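Local structure of monopolin complex subunit CSM1 (Candida glabrata, 6MJC) at residues C17-H22 against T35-K40; G42-K47 against V65-L70; K84-Y89 against S109-K114. The protein is a subunit of the monopolin complex that binds a peptide of the kinetochore protein Dsn1, and so probably helps recruit monopolin to kinetochores. All coordinates share one frame; numbering follows the deposited sequence.

Interaction 1: C17-H22 against T35-K40; sequences CGVRVH and TSQGSK
The carbonyl oxygen of G38 is held by two bonds from one side chain: R20 NH1 at 3.2 Å and R20 NH2 at 3.1 Å close on it end-on, near the guanidinium plane. This grip lies at the open end of an antiparallel beta hairpin, strands 19-26 and 30-37, whose outer strand is an edge of the sheet within the chain. R20 reaches G38 because its chain bends at chi3 (-76°), which turns the guanidinium along the neighbouring strand. NH2 also donates to S36 OG at 2.9 Å, a less straight bond with the hydroxyl tilted from the guanidinium plane, while NE gives its hydrogen to a water. S36 OG stands anti to its backbone N and so faces the arginine.

Between the backbones, R20 and S36 form a hydrogen-bonded pair, with R20 N to S36 O at 2.8 Å nearly along the C=O axis and S36 N returning to R20 O. G38 N closes the end on G18 O. Both glycines have positive phi, where a CB would collide with the preceding carbonyl.

On the opposite face V19 crosses T35 and Q37 obliquely, CG1 meeting T35 CG2; the amide of Q37 continues to Y46 OH. Beside the arginine, H22 turns its ring edge to S36, with NE2 3.1 Å from S36 CB.

Interaction 2: G42-K47 against V65-L70; sequences GIMDYK and VIYVPL
Strands 44-47 and 65-69 run antiparallel but strongly twisted, their short axes 4.6 Å apart at closest approach and at 138° to each other. K47 and V68 make a hydrogen-bonded pair, K47 N to V68 O at 2.9 Å and V68 N to K47 O at 2.8 Å, both with the donor in the carbonyl plane. Y46 and P69 form the next, non-hydrogen-bonded pair, so the proline, which lacks an N-H, costs no bond between these two strands. Beyond it L70 N reaches D45 O from above the carbonyl plane, and a water accepting from D45 N and donating to L70 O extends the link as the strands part.

On the face of Y46 and P69, Y46 CG takes the crowded position between its backbone N and carbonyl carbon (chi1 58°), and the side chain runs across that of Y67 at about a right angle, Y46 CB 3.5 Å from Y67 CE1; the ring planes are inclined at 46°, neither stacked nor edge-to-face. M44, bent at chi2, brings CE to Y67 OH at 3.5 Å and lies beside P69 CB. The two hydroxyls are satisfied elsewhere, Y46 OH by Q37 and Y67 OH by the carbonyl of L90, while F104 of helix 101-113 packs on both rings.

On the other face L70 CD1 rests 3.7 Å from Y46 C, the D45 carboxylate turns away to a salt bridge with R74, and the fully extended K47 packs CB against V68 CB before running to Y25 OH. K47, I66 and V68 also touch the bound peptide. The arrangement is that of a central hairpin in an antiparallel sheet, one face against a helix and the other contributing to the Dsn1-binding surface.

Interaction 3: K84-Y89 against S109-K114; sequences KKLPDY and SKSLNK
L86 and S111 make the tight part of this contact, where the turn after helix 76-85 meets the last turn of helix 101-113. L86 is the first residue to leave the helical conformation, and its CG lies anti to the carbonyl carbon (chi1 -43°). That torsion presses CD2 against S111 CB at 3.3 Å, closer than carbon atoms usually pack. The same methyl meets L112 CD2 at 3.9 Å, and M108 and F91 add to the apolar surroundings of the leucine. P87 sets CD beside S111 OG at 3.8 Å, an approach without a bond; the hydroxyl, anti to its own carbonyl carbon, is hydrogen-bonded back to K107 O one turn earlier.

Two lysines make up the more solvent-facing side, reaching across in opposite directions; K85 is the firmer of them. It passes its CB over S111 O, bends at chi3 (-86°) and brings NZ to L112 O at 3.0 Å, approaching from above the carbonyl plane; N41 O is a weaker second acceptor. The loose element is K114 of the other segment, an exposed residue with its chain extended beyond CG, which lays CD and CE along K85 O and ends with a long, weak bond from NZ at 3.4 Å. The aliphatic parts of the pair also meet, K85 CD lying 4.1 Å from K114 CB.

Both ammonium groups thus cross to main-chain oxygens near the C-terminal ends of helices, where the partial negative charge of the helix dipole would be expected to suit a cation. The contact therefore joins the two helix ends by apolar packing, one lysine-to-carbonyl hydrogen bond and a second, weak one, without a salt bridge between the segments.

How the interactions relate
The three contacts follow one another along the chain, each closing before the next opens. Interactions 1 and 2 have centres about 10 Å apart and lie in one antiparallel sheet: successive hairpins, joined where strands 30-37 and 44-52 run side by side, with T35 N close to Y46 O and S36 packed on D45. Interaction 3 lies about 14 Å from interaction 1 and 12 Å from interaction 2, centre to centre, where helices 76-85 and 101-113 end. L112 bridges all three, its CD1 reaching Q37 and G38 and its CD2 reaching G42 and M44. The C-terminal helix thus ties both hairpins to the helix 76-85 end, giving one compact domain.

Interaction 1: C17-H22 against T35-K40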
loop_
_atom_site.group_PDB
_atom_site.type_symbol
_atom_site.label_atom_id
_atom_site.label_comp_id
_atom_site.label_asym_id
_atom_site.label_seq_id
_atom_site.Cartn_x
_atom_site.Cartn_y
_atom_site.Cartn_z
ATOM N N CYS A 17 1.190 -14.071 3.254
ATOM C CA CYS A 17 -0.092 -14.769 3.262
ATOM C C CYS A 17 -1.194 -13.777 2.925
ATOM O O CYS A 17 -1.248 -12.682 3.488
ATOM C CB CYS A 17 -0.385 -15.404 4.632
ATOM S SG CYS A 17 0.540 -16.845 5.071
ATOM N N GLY A 18 -2.043 -14.129 1.969
ATOM C CA GLY A 18 -3.199 -13.299 1.706
ATOM C C GLY A 18 -2.960 -12.124 0.794
ATOM O O GLY A 18 -3.865 -11.300 0.612
ATOM N N VAL A 19 -1.769 -12.013 0.214
ATOM C CA VAL A 19 -1.360 -10.863 -0.582
ATOM C C VAL A 19 -1.229 -11.294 -2.037
ATOM O O VAL A 19 -0.594 -12.304 -2.340
ATOM C CB VAL A 19 -0.032 -10.296 -0.060
ATOM C CG1 VAL A 19 0.662 -9.426 -1.133
ATOM C CG2 VAL A 19 -0.260 -9.507 1.210
ATOM N N ARG A 20 -1.828 -10.527 -2.938
ATOM C CA ARG A 20 -1.747 -10.850 -4.357
ATOM C C ARG A 20 -1.286 -9.602 -5.087
ATOM O O ARG A 20 -2.006 -8.598 -5.126
ATOM C CB ARG A 20 -3.093 -11.330 -4.889
ATOM C CG ARG A 20 -3.681 -12.494 -4.109
ATOM C CD ARG A 20 -5.106 -12.814 -4.548
ATOM N NE ARG A 20 -6.088 -11.859 -4.034
ATOM C CZ ARG A 20 -6.522 -11.823 -2.776
ATOM N NH1 ARG A 20 -6.064 -12.683 -1.878
ATOM N NH2 ARG A 20 -7.422 -10.929 -2.406
ATOM N N VAL A 21 -0.099 -9.649 -5.680
ATOM C CA VAL A 21 0.446 -8.463 -6.353
ATOM C C VAL A 21 0.179 -8.558 -7.843
ATOM O O VAL A 21 0.485 -9.564 -8.462
ATOM C CB VAL A 21 1.947 -8.303 -6.087
ATOM C CG1 VAL A 21 2.508 -7.120 -6.886
ATOM C CG2 VAL A 21 2.147 -8.074 -4.607
ATOM N N HIS A 22 -0.341 -7.491 -8.437
ATOM C CA HIS A 22 -0.902 -7.575 -9.783
ATOM C C HIS A 22 -0.001 -6.910 -10.817
ATOM O O HIS A 22 0.463 -7.552 -11.760
ATOM C CB HIS A 22 -2.305 -6.931 -9.777
ATOM C CG HIS A 22 -3.273 -7.597 -8.845
ATOM N ND1 HIS A 22 -3.624 -8.931 -8.939
ATOM C CD2 HIS A 22 -3.961 -7.103 -7.791
ATOM C CE1 HIS A 22 -4.487 -9.225 -7.981
ATOM N NE2 HIS A 22 -4.708 -8.132 -7.272
ATOM N N THR A 35 -1.780 -4.134 -5.153
ATOM C CA THR A 35 -1.937 -5.278 -4.269
ATOM C C THR A 35 -3.417 -5.459 -3.984
ATOM O O THR A 35 -4.169 -4.480 -3.877
ATOM C CB THR A 35 -1.231 -5.059 -2.924
ATOM O OG1 THR A 35 0.096 -4.586 -3.141
ATOM C CG2 THR A 35 -1.165 -6.352 -2.144
ATOM N N SER A 36 -3.815 -6.711 -3.868
ATOM C CA SER A 36 -5.091 -7.139 -3.330
ATOM C C SER A 36 -4.793 -7.952 -2.084
ATOM O O SER A 36 -3.947 -8.856 -2.114
ATOM C CB SER A 36 -5.853 -7.957 -4.386
ATOM O OG SER A 36 -7.045 -8.465 -3.851
ATOM N N GLN A 37 -5.443 -7.617 -0.986
ATOM C CA GLN A 37 -5.238 -8.339 0.259
ATOM C C GLN A 37 -6.580 -8.750 0.832
ATOM O O GLN A 37 -7.567 -8.017 0.697
ATOM C CB GLN A 37 -4.489 -7.484 1.273
ATOM C CG GLN A 37 -4.058 -8.257 2.435
ATOM C CD GLN A 37 -3.213 -7.514 3.407
ATOM O OE1 GLN A 37 -2.610 -6.509 3.101
ATOM N NE2 GLN A 37 -3.161 -8.029 4.614
ATOM N N GLY A 38 -6.629 -9.931 1.436
ATOM C CA GLY A 38 -7.803 -10.376 2.161
ATOM C C GLY A 38 -8.431 -11.601 1.526
ATOM O O GLY A 38 -8.151 -11.969 0.389
ATOM N N SER A 39 -9.305 -12.229 2.309
ATOM C CA SER A 39 -9.875 -13.514 1.993
ATOM C C SER A 39 -11.351 -13.335 1.627
ATOM O O SER A 39 -11.744 -12.263 1.114
ATOM C CB SER A 39 -9.625 -14.434 3.186
ATOM O OG SER A 39 -10.246 -13.898 4.332
ATOM N N LYS A 40 -12.159 -14.359 1.901
ATOM C CA LYS A 40 -13.585 -14.263 1.652
ATOM C C LYS A 40 -14.195 -13.112 2.437
ATOM O O LYS A 40 -15.049 -12.387 1.917
ATOM C CB LYS A 40 -14.273 -15.579 2.014
HETATM O O HOH W 1 -7.005 -10.718 -6.529
#

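Interaction 2: G42-K47 against V65-L70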
loop_
_atom_site.group_PDB
_atom_site.type_symbol
_atom_site.label_atom_id
_atom_site.label_comp_id
_atom_site.label_asym_id
_atom_site.label_seq_id
_atom_site.Cartn_x
_atom_site.Cartn_y
_atom_site.Cartn_z
ATOM N N GLY A 42 -13.300 -10.085 3.494
ATOM C CA GLY A 42 -13.234 -8.790 2.845
ATOM C C GLY A 42 -11.968 -8.666 2.046
ATOM O O GLY A 42 -10.939 -9.264 2.381
ATOM N N ILE A 43 -12.041 -7.918 0.954
ATOM C CA ILE A 43 -10.886 -7.668 0.108
ATOM C C ILE A 43 -10.667 -6.170 0.006
ATOM O O ILE A 43 -11.607 -5.413 -0.276
ATOM C CB ILE A 43 -11.054 -8.279 -1.292
ATOM C CG1 ILE A 43 -11.010 -9.804 -1.218
ATOM C CG2 ILE A 43 -9.957 -7.758 -2.211
ATOM C CD1 ILE A 43 -11.255 -10.493 -2.547
ATOM N N MET A 44 -9.413 -5.762 0.145
ATOM C CA MET A 44 -8.979 -4.395 -0.050
ATOM C C MET A 44 -7.897 -4.357 -1.118
ATOM O O MET A 44 -6.953 -5.161 -1.085
ATOM C CB MET A 44 -8.461 -3.830 1.263
ATOM C CG MET A 44 -8.002 -2.413 1.182
ATOM S SD MET A 44 -9.447 -1.316 1.049
ATOM C CE MET A 44 -8.521 0.147 0.746
ATOM N N ASP A 45 -8.083 -3.473 -2.091
ATOM C CA ASP A 45 -7.064 -3.199 -3.080
ATOM C C ASP A 45 -6.330 -1.923 -2.698
ATOM O O ASP A 45 -6.932 -0.924 -2.265
ATOM C CB ASP A 45 -7.649 -3.081 -4.497
ATOM C CG ASP A 45 -8.006 -4.420 -5.110
ATOM O OD1 ASP A 45 -7.122 -5.109 -5.656
ATOM O OD2 ASP A 45 -9.189 -4.775 -5.072
ATOM N N TYR A 46 -5.020 -1.958 -2.858
ATOM C CA TYR A 46 -4.198 -0.785 -2.578
ATOM C C TYR A 46 -2.912 -0.871 -3.377
ATOM O O TYR A 46 -2.508 -1.937 -3.851
ATOM C CB TYR A 46 -3.898 -0.642 -1.073
ATOM C CG TYR A 46 -3.188 -1.815 -0.405
ATOM C CD1 TYR A 46 -1.804 -1.846 -0.331
ATOM C CD2 TYR A 46 -3.892 -2.846 0.177
ATOM C CE1 TYR A 46 -1.124 -2.924 0.295
ATOM C CE2 TYR A 46 -3.225 -3.934 0.800
ATOM C CZ TYR A 46 -1.855 -3.949 0.861
ATOM O OH TYR A 46 -1.172 -4.982 1.489
ATOM N N LYS A 47 -2.247 0.262 -3.477
ATOM C CA LYS A 47 -0.939 0.378 -4.109
ATOM C C LYS A 47 0.062 0.752 -3.030
ATOM O O LYS A 47 -0.248 1.580 -2.177
ATOM C CB LYS A 47 -1.037 1.459 -5.192
ATOM C CG LYS A 47 0.163 1.665 -6.061
ATOM C CD LYS A 47 -0.227 2.822 -7.024
ATOM C CE LYS A 47 0.949 3.217 -7.846
ATOM N NZ LYS A 47 0.583 4.375 -8.660
ATOM N N VAL A 65 7.500 4.316 2.828
ATOM C CA VAL A 65 6.430 3.597 2.150
ATOM C C VAL A 65 5.240 4.525 1.925
ATOM O O VAL A 65 4.792 5.239 2.833
ATOM C CB VAL A 65 5.981 2.362 2.941
ATOM C CG1 VAL A 65 4.928 1.607 2.138
ATOM C CG2 VAL A 65 7.122 1.401 3.249
ATOM N N ILE A 66 4.707 4.492 0.717
ATOM C CA ILE A 66 3.476 5.210 0.367
ATOM C C ILE A 66 2.365 4.169 0.205
ATOM O O ILE A 66 2.492 3.244 -0.596
ATOM C CB ILE A 66 3.622 6.046 -0.925
ATOM C CG1 ILE A 66 4.819 7.015 -0.885
ATOM C CG2 ILE A 66 2.262 6.789 -1.228
ATOM C CD1 ILE A 66 4.859 8.122 0.185
ATOM N N TYR A 67 1.220 4.404 0.851
ATOM C CA TYR A 67 0.051 3.530 0.777
ATOM C C TYR A 67 -1.072 4.295 0.113
ATOM O O TYR A 67 -1.404 5.390 0.547
ATOM C CB TYR A 67 -0.419 3.067 2.170
ATOM C CG TYR A 67 -1.872 2.568 2.265
ATOM C CD1 TYR A 67 -2.203 1.247 1.993
ATOM C CD2 TYR A 67 -2.878 3.396 2.695
ATOM C CE1 TYR A 67 -3.505 0.799 2.122
ATOM C CE2 TYR A 67 -4.207 2.932 2.822
ATOM C CZ TYR A 67 -4.507 1.650 2.488
ATOM O OH TYR A 67 -5.778 1.154 2.625
ATOM N N VAL A 68 -1.647 3.727 -0.938
ATOM C CA VAL A 68 -2.714 4.389 -1.696
ATOM C C VAL A 68 -3.930 3.470 -1.737
ATOM O O VAL A 68 -3.897 2.409 -2.381
ATOM C CB VAL A 68 -2.270 4.697 -3.132
ATOM C CG1 VAL A 68 -3.395 5.511 -3.882
ATOM C CG2 VAL A 68 -1.001 5.450 -3.184
ATOM N N PRO A 69 -5.023 3.782 -1.052
ATOM C CA PRO A 69 -6.195 2.905 -1.146
ATOM C C PRO A 69 -6.869 3.026 -2.513
ATOM O O PRO A 69 -7.036 4.122 -3.031
ATOM C CB PRO A 69 -7.088 3.416 -0.012
ATOM C CG PRO A 69 -6.764 4.854 0.124
ATOM C CD PRO A 69 -5.271 4.974 -0.221
ATOM N N LEU A 70 -7.252 1.896 -3.094
ATOM C CA LEU A 70 -7.902 1.877 -4.405
ATOM C C LEU A 70 -9.386 1.568 -4.205
ATOM O O LEU A 70 -9.830 0.418 -4.218
ATOM C CB LEU A 70 -7.191 0.877 -5.299
ATOM C CG LEU A 70 -5.701 1.104 -5.494
ATOM C CD1 LEU A 70 -5.045 -0.103 -6.275
ATOM C CD2 LEU A 70 -5.375 2.419 -6.152
HETATM O O HOH W 2 -10.193 -1.361 -2.127
#

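Interaction 3: K84-Y89 against S109-K114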
loop_
_atom_site.group_PDB
_atom_site.type_symbol
_atom_site.label_atom_id
_atom_site.label_comp_id
_atom_site.label_asym_id
_atom_site.label_seq_id
_atom_site.Cartn_x
_atom_site.Cartn_y
_atom_site.Cartn_z
ATOM N N LYS A 84 -16.859 -0.208 7.903
ATOM C CA LYS A 84 -17.165 -0.644 9.260
ATOM C C LYS A 84 -15.959 -1.300 9.897
ATOM O O LYS A 84 -15.747 -1.186 11.108
ATOM C CB LYS A 84 -18.312 -1.650 9.269
ATOM C CG LYS A 84 -19.668 -1.153 8.872
ATOM C CD LYS A 84 -20.698 -2.321 8.952
ATOM C CE LYS A 84 -21.885 -2.111 8.017
ATOM N NZ LYS A 84 -22.787 -3.302 7.956
ATOM N N LYS A 85 -15.155 -1.991 9.095
ATOM C CA LYS A 85 -14.153 -2.897 9.638
ATOM C C LYS A 85 -12.814 -2.206 9.786
ATOM O O LYS A 85 -12.074 -2.495 10.732
ATOM C CB LYS A 85 -13.986 -4.135 8.738
ATOM C CG LYS A 85 -15.223 -5.023 8.665
ATOM C CD LYS A 85 -14.913 -6.473 8.268
ATOM C CE LYS A 85 -14.866 -6.677 6.770
ATOM N NZ LYS A 85 -14.723 -8.118 6.414
ATOM N N LEU A 86 -12.476 -1.261 8.823
ATOM C CA LEU A 86 -11.137 -0.716 8.888
ATOM C C LEU A 86 -11.127 0.682 9.504
ATOM O O LEU A 86 -12.105 1.429 9.403
ATOM C CB LEU A 86 -10.495 -0.615 7.500
ATOM C CG LEU A 86 -10.634 -1.770 6.509
ATOM C CD1 LEU A 86 -9.649 -1.471 5.338
ATOM C CD2 LEU A 86 -10.478 -3.128 6.965
ATOM N N PRO A 87 -9.981 1.080 10.055
ATOM C CA PRO A 87 -9.863 2.430 10.600
ATOM C C PRO A 87 -9.901 3.484 9.498
ATOM O O PRO A 87 -9.555 3.234 8.344
ATOM C CB PRO A 87 -8.516 2.417 11.338
ATOM C CG PRO A 87 -7.788 1.203 10.841
ATOM C CD PRO A 87 -8.810 0.232 10.359
ATOM N N ASP A 88 -10.385 4.672 9.870
ATOM C CA ASP A 88 -10.534 5.766 8.889
ATOM C C ASP A 88 -9.258 6.010 8.087
ATOM O O ASP A 88 -9.303 6.361 6.893
ATOM C CB ASP A 88 -10.897 7.084 9.594
ATOM C CG ASP A 88 -12.302 7.103 10.168
ATOM O OD1 ASP A 88 -13.057 6.150 9.904
ATOM O OD2 ASP A 88 -12.651 8.080 10.880
ATOM N N TYR A 89 -8.097 5.872 8.727
ATOM C CA TYR A 89 -6.878 6.246 8.006
ATOM C C TYR A 89 -6.545 5.321 6.858
ATOM O O TYR A 89 -5.774 5.721 5.958
ATOM C CB TYR A 89 -5.708 6.342 8.964
ATOM C CG TYR A 89 -5.438 5.138 9.802
ATOM C CD1 TYR A 89 -4.849 4.008 9.269
ATOM C CD2 TYR A 89 -5.741 5.144 11.151
ATOM C CE1 TYR A 89 -4.593 2.881 10.067
ATOM C CE2 TYR A 89 -5.448 4.035 11.962
ATOM C CZ TYR A 89 -4.897 2.918 11.413
ATOM O OH TYR A 89 -4.664 1.839 12.228
ATOM N N SER A 109 -4.499 -6.974 7.835
ATOM C CA SER A 109 -4.948 -8.348 7.805
ATOM C C SER A 109 -5.992 -8.585 8.884
ATOM O O SER A 109 -7.020 -9.222 8.637
ATOM C CB SER A 109 -3.744 -9.277 7.966
ATOM O OG SER A 109 -4.154 -10.614 7.739
ATOM N N LYS A 110 -5.780 -8.024 10.068
ATOM C CA LYS A 110 -6.730 -8.238 11.147
ATOM C C LYS A 110 -8.028 -7.493 10.882
ATOM O O LYS A 110 -9.110 -7.998 11.194
ATOM C CB LYS A 110 -6.139 -7.783 12.469
ATOM C CG LYS A 110 -5.070 -8.731 13.037
ATOM C CD LYS A 110 -4.600 -8.281 14.420
ATOM C CE LYS A 110 -3.573 -9.264 15.002
ATOM N NZ LYS A 110 -2.953 -8.772 16.269
ATOM N N SER A 111 -7.932 -6.278 10.344
ATOM C CA SER A 111 -9.126 -5.488 10.073
ATOM C C SER A 111 -10.012 -6.197 9.065
ATOM O O SER A 111 -11.235 -6.254 9.239
ATOM C CB SER A 111 -8.741 -4.096 9.587
ATOM O OG SER A 111 -7.929 -3.423 10.539
ATOM N N LEU A 112 -9.413 -6.782 8.023
ATOM C CA LEU A 112 -10.226 -7.465 7.016
ATOM C C LEU A 112 -10.889 -8.715 7.565
ATOM O O LEU A 112 -11.950 -9.091 7.065
ATOM C CB LEU A 112 -9.405 -7.845 5.785
ATOM C CG LEU A 112 -8.844 -6.675 5.012
ATOM C CD1 LEU A 112 -7.771 -7.069 3.998
ATOM C CD2 LEU A 112 -10.007 -5.971 4.286
ATOM N N ASN A 113 -10.288 -9.378 8.567
ATOM C CA ASN A 113 -10.839 -10.624 9.109
ATOM C C ASN A 113 -11.959 -10.388 10.113
ATOM O O ASN A 113 -12.799 -11.273 10.310
ATOM C CB ASN A 113 -9.745 -11.445 9.801
ATOM C CG ASN A 113 -8.957 -12.299 8.844
ATOM O OD1 ASN A 113 -9.427 -12.617 7.752
ATOM N ND2 ASN A 113 -7.746 -12.678 9.245
ATOM N N LYS A 114 -11.981 -9.221 10.748
ATOM C CA LYS A 114 -12.922 -8.927 11.822
ATOM C C LYS A 114 -14.278 -9.616 11.711
ATOM O O LYS A 114 -15.162 -9.144 11.001
ATOM C CB LYS A 114 -13.159 -7.410 11.894
ATOM C CG LYS A 114 -12.343 -6.660 12.924
ATOM C CD LYS A 114 -12.669 -5.160 12.911
ATOM C CE LYS A 114 -11.822 -4.399 13.919
ATOM N NZ LYS A 114 -12.248 -2.975 14.056
#